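Methylmalonyl-CoA carboxyltransferase 12S subunit (Propionibacterium freudenreichii, PDB 1ON3) catalyses transfer of the carboxyl group of methylmalonyl-CoA to the biotin of the 1.3S subunit, and as a homohexamer forms the core of the transcarboxylase multienzyme complex. Local coordinates at residues E[313-317]-E[331-337]; E[405-411]-E[431-437]. Residues are numbered along the deposited sequence.

Contact 1 of 2, residues E[313-317]-E[331-337]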
loop_
_atom_site.group_PDB
_atom_site.type_symbol
_atom_site.label_atom_id
_atom_site.label_comp_id
_atom_site.label_asym_id
_atom_site.label_seq_id
_atom_site.Cartn_x
_atom_site.Cartn_y
_atom_site.Cartn_z
ATOM N N ALA E 313 11.749 -29.981 28.475
ATOM C CA ALA E 313 12.988 -29.191 28.479
ATOM C C ALA E 313 12.961 -28.179 29.612
ATOM O O ALA E 313 12.997 -26.957 29.384
ATOM C CB ALA E 313 13.151 -28.476 27.131
ATOM N N THR E 314 12.913 -28.705 30.834
ATOM C CA THR E 314 12.818 -27.893 32.037
ATOM C C THR E 314 14.066 -27.081 32.355
ATOM O O THR E 314 14.110 -26.403 33.378
ATOM C CB THR E 314 12.436 -28.764 33.251
ATOM O OG1 THR E 314 13.421 -29.793 33.430
ATOM C CG2 THR E 314 11.063 -29.407 33.030
ATOM N N ASN E 315 15.078 -27.174 31.491
ATOM C CA ASN E 315 16.303 -26.391 31.651
ATOM C C ASN E 315 16.020 -24.966 31.162
ATOM O O ASN E 315 16.853 -24.072 31.291
ATOM C CB ASN E 315 17.470 -27.010 30.854
ATOM C CG ASN E 315 17.073 -27.465 29.452
ATOM O OD1 ASN E 315 16.035 -28.106 29.261
ATOM N ND2 ASN E 315 17.915 -27.160 28.469
ATOM N N LEU E 316 14.833 -24.776 30.589
ATOM C CA LEU E 316 14.404 -23.464 30.107
ATOM C C LEU E 316 12.926 -23.265 30.403
ATOM O O LEU E 316 12.102 -24.129 30.122
ATOM C CB LEU E 316 14.635 -23.305 28.605
ATOM C CG LEU E 316 14.219 -21.883 28.183
ATOM C CD1 LEU E 316 15.357 -21.210 27.476
ATOM C CD2 LEU E 316 12.955 -21.911 27.336
ATOM N N VAL E 317 12.592 -22.113 30.966
ATOM C CA VAL E 317 11.210 -21.802 31.309
ATOM C C VAL E 317 10.594 -20.817 30.314
ATOM O O VAL E 317 11.242 -19.856 29.924
ATOM C CB VAL E 317 11.130 -21.160 32.724
ATOM C CG1 VAL E 317 9.741 -20.619 32.983
ATOM C CG2 VAL E 317 11.503 -22.187 33.793
ATOM N N VAL E 331 10.975 -15.740 28.998
ATOM C CA VAL E 331 11.867 -16.823 28.566
ATOM C C VAL E 331 13.043 -16.719 29.535
ATOM O O VAL E 331 13.743 -15.708 29.569
ATOM C CB VAL E 331 12.344 -16.593 27.116
ATOM C CG1 VAL E 331 13.213 -17.764 26.644
ATOM C CG2 VAL E 331 11.124 -16.441 26.191
ATOM N N ALA E 332 13.258 -17.770 30.316
ATOM C CA ALA E 332 14.289 -17.746 31.336
ATOM C C ALA E 332 15.049 -19.065 31.484
ATOM O O ALA E 332 14.452 -20.142 31.452
ATOM C CB ALA E 332 13.632 -17.368 32.671
ATOM N N ASN E 333 16.365 -18.985 31.650
ATOM C CA ASN E 333 17.138 -20.211 31.834
ATOM C C ASN E 333 16.906 -20.733 33.251
ATOM O O ASN E 333 16.673 -19.951 34.178
ATOM C CB ASN E 333 18.621 -19.944 31.602
ATOM C CG ASN E 333 18.873 -19.168 30.325
ATOM O OD1 ASN E 333 19.200 -17.977 30.355
ATOM N ND2 ASN E 333 18.717 -19.840 29.191
ATOM N N GLN E 334 16.985 -22.050 33.420
ATOM C CA GLN E 334 16.756 -22.689 34.723
ATOM C C GLN E 334 18.060 -23.322 35.253
ATOM O O GLN E 334 18.334 -24.489 34.996
ATOM C CB GLN E 334 15.667 -23.764 34.561
ATOM C CG GLN E 334 15.248 -24.474 35.851
ATOM C CD GLN E 334 14.656 -23.524 36.870
ATOM O OE1 GLN E 334 15.373 -22.735 37.488
ATOM N NE2 GLN E 334 13.336 -23.585 37.043
ATOM N N PRO E 335 18.860 -22.558 36.024
ATOM C CA PRO E 335 20.129 -23.052 36.569
ATOM C C PRO E 335 20.049 -24.353 37.357
ATOM O O PRO E 335 21.030 -25.094 37.438
ATOM C CB PRO E 335 20.617 -21.871 37.419
ATOM C CG PRO E 335 20.060 -20.689 36.691
ATOM C CD PRO E 335 18.640 -21.162 36.442
ATOM N N SER E 336 18.884 -24.628 37.930
ATOM C CA SER E 336 18.693 -25.839 38.710
ATOM C C SER E 336 18.524 -27.113 37.881
ATOM O O SER E 336 18.402 -28.198 38.445
ATOM C CB SER E 336 17.496 -25.659 39.642
ATOM O OG SER E 336 16.392 -25.117 38.935
ATOM N N VAL E 337 18.507 -26.988 36.552
ATOM C CA VAL E 337 18.366 -28.157 35.679
ATOM C C VAL E 337 19.437 -28.115 34.587
ATOM O O VAL E 337 19.460 -27.199 33.766
ATOM C CB VAL E 337 16.969 -28.216 35.001
ATOM C CG1 VAL E 337 16.896 -29.401 34.064
ATOM C CG2 VAL E 337 15.878 -28.317 36.053
HETATM O O HOH W 1 11.909 -25.890 35.226
HETATM O O HOH W 2 18.554 -22.693 29.536
#
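V337 turns its side chain onto the 313-317 segment, where CG1 lies 3.6 Å from T314 OG1 and 4.0 Å from N315 CB, covering the open end of a hairpin. Here the backbone ladder of the two arms begins. Q334 N donates to N315 O at 2.9 Å. Further along, V317 N donates to A332 O at 2.8 Å and A332 N donates to V317 O at 2.9 Å, the reciprocal bonds of an antiparallel hydrogen-bonded pair. L316 and N333 between them form the non-hydrogen-bonded pair, with CA atoms 4.6 Å apart. On the face that carries these two side chains, L316 CD1 packs against V331 CG1 at 4.1 Å, and helix 344-359 covers L316 and V331.

A type I turn, A313 to L316, leads into the first strand, and another, Q334 to V337, follows the second. Two waters add to the pairing: one molecule connects T314 O with Q334 NE2, at 2.9 and 3.3 Å, and another accepts from N333 ND2 at 2.9 Å. The polar ends also reach other parts of the fold, N333 OD1 bonding to D369 N of strand 364-370 and Q334 OE1 to V292 N beside helix 293-299.

In this hairpin the open end combines backbone pairing with a turn on each arm. This antiparallel hairpin belongs to the mixed sheet of the C-terminal half, consistent with the crotonase-like fold of carboxyltransferases, where strand 326-333 runs beside the parallel strand 364-370.

Contact 2 of 2, residues E[405-411]-E[431-437]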
loop_
_atom_site.group_PDB
_atom_site.type_symbol
_atom_site.label_atom_id
_atom_site.label_comp_id
_atom_site.label_asym_id
_atom_site.label_seq_id
_atom_site.Cartn_x
_atom_site.Cartn_y
_atom_site.Cartn_z
ATOM N N VAL E 405 17.030 -9.096 30.968
ATOM C CA VAL E 405 17.687 -8.875 32.247
ATOM C C VAL E 405 18.692 -10.002 32.450
ATOM O O VAL E 405 18.327 -11.186 32.461
ATOM C CB VAL E 405 16.660 -8.871 33.417
ATOM C CG1 VAL E 405 17.375 -8.629 34.747
ATOM C CG2 VAL E 405 15.618 -7.764 33.193
ATOM N N VAL E 406 19.965 -9.639 32.592
ATOM C CA VAL E 406 21.000 -10.646 32.799
ATOM C C VAL E 406 21.231 -10.836 34.294
ATOM O O VAL E 406 21.756 -9.943 34.960
ATOM C CB VAL E 406 22.327 -10.241 32.119
ATOM C CG1 VAL E 406 23.364 -11.338 32.328
ATOM C CG2 VAL E 406 22.092 -9.995 30.635
ATOM N N LEU E 407 20.843 -12.008 34.803
ATOM C CA LEU E 407 20.971 -12.343 36.220
ATOM C C LEU E 407 22.369 -12.791 36.599
ATOM O O LEU E 407 22.911 -12.355 37.618
ATOM C CB LEU E 407 19.996 -13.469 36.602
ATOM C CG LEU E 407 18.519 -13.310 36.208
ATOM C CD1 LEU E 407 17.733 -14.509 36.727
ATOM C CD2 LEU E 407 17.943 -12.023 36.777
ATOM N N ARG E 408 22.957 -13.672 35.797
ATOM C CA ARG E 408 24.284 -14.160 36.136
ATOM C C ARG E 408 25.088 -14.554 34.898
ATOM O O ARG E 408 25.522 -13.681 34.147
ATOM C CB ARG E 408 24.140 -15.333 37.120
ATOM C CG ARG E 408 25.385 -15.647 37.930
ATOM C CD ARG E 408 25.038 -16.482 39.178
ATOM N NE ARG E 408 24.383 -17.754 38.857
ATOM C CZ ARG E 408 24.203 -18.743 39.729
ATOM N NH1 ARG E 408 24.625 -18.606 40.985
ATOM N NH2 ARG E 408 23.627 -19.880 39.345
ATOM N N LYS E 409 25.289 -15.852 34.680
ATOM C CA LYS E 409 26.060 -16.305 33.525
ATOM C C LYS E 409 25.389 -15.908 32.206
ATOM O O LYS E 409 24.167 -15.993 32.068
ATOM C CB LYS E 409 26.215 -17.829 33.539
ATOM C CG LYS E 409 27.003 -18.408 34.699
ATOM C CD LYS E 409 28.452 -17.936 34.685
ATOM C CE LYS E 409 29.303 -18.734 35.681
ATOM N NZ LYS E 409 28.730 -18.725 37.059
ATOM N N ALA E 410 26.197 -15.491 31.236
ATOM C CA ALA E 410 25.701 -15.113 29.906
ATOM C C ALA E 410 26.892 -15.329 28.978
ATOM O O ALA E 410 27.554 -14.388 28.553
ATOM C CB ALA E 410 25.268 -13.659 29.904
ATOM N N TYR E 411 27.148 -16.592 28.661
ATOM C CA TYR E 411 28.305 -16.958 27.854
ATOM C C TYR E 411 28.102 -17.235 26.367
ATOM O O TYR E 411 27.193 -17.963 25.978
ATOM C CB TYR E 411 28.966 -18.194 28.464
ATOM C CG TYR E 411 29.673 -17.986 29.793
ATOM C CD1 TYR E 411 29.623 -16.761 30.462
ATOM C CD2 TYR E 411 30.414 -19.021 30.367
ATOM C CE1 TYR E 411 30.300 -16.573 31.675
ATOM C CE2 TYR E 411 31.091 -18.846 31.568
ATOM C CZ TYR E 411 31.033 -17.617 32.215
ATOM O OH TYR E 411 31.740 -17.434 33.381
ATOM N N TRP E 431 22.364 -7.415 36.352
ATOM C CA TRP E 431 22.344 -7.432 37.808
ATOM C C TRP E 431 23.828 -7.315 38.127
ATOM O O TRP E 431 24.659 -7.483 37.234
ATOM C CB TRP E 431 21.804 -8.751 38.339
ATOM C CG TRP E 431 20.301 -8.789 38.467
ATOM C CD1 TRP E 431 19.395 -7.985 37.827
ATOM C CD2 TRP E 431 19.542 -9.680 39.281
ATOM N NE1 TRP E 431 18.110 -8.327 38.201
ATOM C CE2 TRP E 431 18.175 -9.365 39.093
ATOM C CE3 TRP E 431 19.881 -10.718 40.158
ATOM C CZ2 TRP E 431 17.153 -10.053 39.749
ATOM C CZ3 TRP E 431 18.864 -11.401 40.810
ATOM C CH2 TRP E 431 17.510 -11.063 40.600
ATOM N N PRO E 432 24.189 -7.034 39.395
ATOM C CA PRO E 432 25.618 -6.912 39.719
ATOM C C PRO E 432 26.347 -8.242 39.587
ATOM O O PRO E 432 27.571 -8.295 39.596
ATOM C CB PRO E 432 25.607 -6.408 41.164
ATOM C CG PRO E 432 24.300 -5.663 41.270
ATOM C CD PRO E 432 23.362 -6.618 40.541
ATOM N N SER E 433 25.582 -9.319 39.483
ATOM C CA SER E 433 26.145 -10.665 39.351
ATOM C C SER E 433 26.253 -11.098 37.890
ATOM O O SER E 433 26.695 -12.218 37.583
ATOM C CB SER E 433 25.266 -11.654 40.114
ATOM O OG SER E 433 23.888 -11.339 39.928
ATOM N N ALA E 434 25.855 -10.208 36.992
ATOM C CA ALA E 434 25.893 -10.515 35.567
ATOM C C ALA E 434 27.304 -10.818 35.091
ATOM O O ALA E 434 28.262 -10.105 35.422
ATOM C CB ALA E 434 25.316 -9.365 34.764
ATOM N N GLU E 435 27.425 -11.873 34.293
ATOM C CA GLU E 435 28.715 -12.255 33.777
ATOM C C GLU E 435 28.643 -12.526 32.274
ATOM O O GLU E 435 28.733 -13.670 31.842
ATOM C CB GLU E 435 29.213 -13.486 34.528
ATOM C CG GLU E 435 30.682 -13.770 34.327
ATOM C CD GLU E 435 31.165 -14.938 35.167
ATOM O OE1 GLU E 435 32.386 -15.185 35.168
ATOM O OE2 GLU E 435 30.326 -15.605 35.817
ATOM N N ILE E 436 28.444 -11.461 31.498
ATOM C CA ILE E 436 28.390 -11.537 30.036
ATOM C C ILE E 436 29.830 -11.744 29.573
ATOM O O ILE E 436 30.702 -10.946 29.893
ATOM C CB ILE E 436 27.848 -10.224 29.449
ATOM C CG1 ILE E 436 26.397 -10.037 29.895
ATOM C CG2 ILE E 436 27.987 -10.227 27.920
ATOM C CD1 ILE E 436 25.890 -8.643 29.752
ATOM N N ALA E 437 30.082 -12.813 28.827
ATOM C CA ALA E 437 31.440 -13.100 28.383
ATOM C C ALA E 437 31.472 -13.962 27.129
ATOM O O ALA E 437 30.564 -14.755 26.883
ATOM C CB ALA E 437 32.205 -13.806 29.507
#
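Beginning at V405, the first segment meets the indole of W431, with V405 CG1 3.7 Å from W431 CD1. V406 follows with both backbone and side chain: its O accepts from W431 N at 2.9 Å, while its CG1 touches A434 CB at 3.7 Å and I436 CG1 at 4.1 Å. L407 lays CD2 over the face of the six-membered ring of W431, a CH-pi contact 3.6 Å from the centroid, and its O receives the hydroxyl of S433, OG to O 2.7 Å. M12 of a second subunit packs on W431 and S433, so this end of the contact adjoins a subunit interface.

At R408 the chain turns a corner and pairing passes to a different sheet. R408 O accepts from E435 N at a short 2.6 Å, while R408 NE forms a salt bridge with D369, and its NH1 and NH2 donate to P283 O and K288 O. Strand 409-411 then runs parallel to 435-437, the axes of these short strands 5° apart in direction and 4.6 Å at closest approach. K409 NZ makes a long salt bridge to E435 OE2, 3.7 Å. A410 continues the ladder begun by R408 O, its N donating to E435 O at 3.2 Å and its O accepting from A437 N at 3.0 Å. Y411 closes the segment on the face shared with E435 and A437; its CE1 lies 4.0 Å from A437 CB.

Across the corner, the S433 hydroxyl and the W431-A434 turn stand between two stretches of backbone pairing. The resulting two-stranded parallel sheet is consistent with a crotonase-type fold and leads towards one of the methylmalonyl-CoA pockets, lined by G412, G413, V438 and M439.

How the contacts relate
Followed from the N terminus, the chain first makes contact 1, which closes the short connection between 313-317 and 331-337, almost all of it the hairpin's own strands. Only after a run through helix 344-359, strand 364-370 and helix 384-397 does contact 2 open, closing the 19-residue excursion between 405-411 and 431-437 that includes helix 412-416. The loops are thus in series, neither nested nor crossed. Both reach one mixed sheet, with strand 364-370 lying between 326-333 and 402-407. Their centres are 15 Å apart, yet P335 CB comes within 4.1 Å of R408 NH2, so the turn after strand 326-333 packs on the side chain of the corner residue R408.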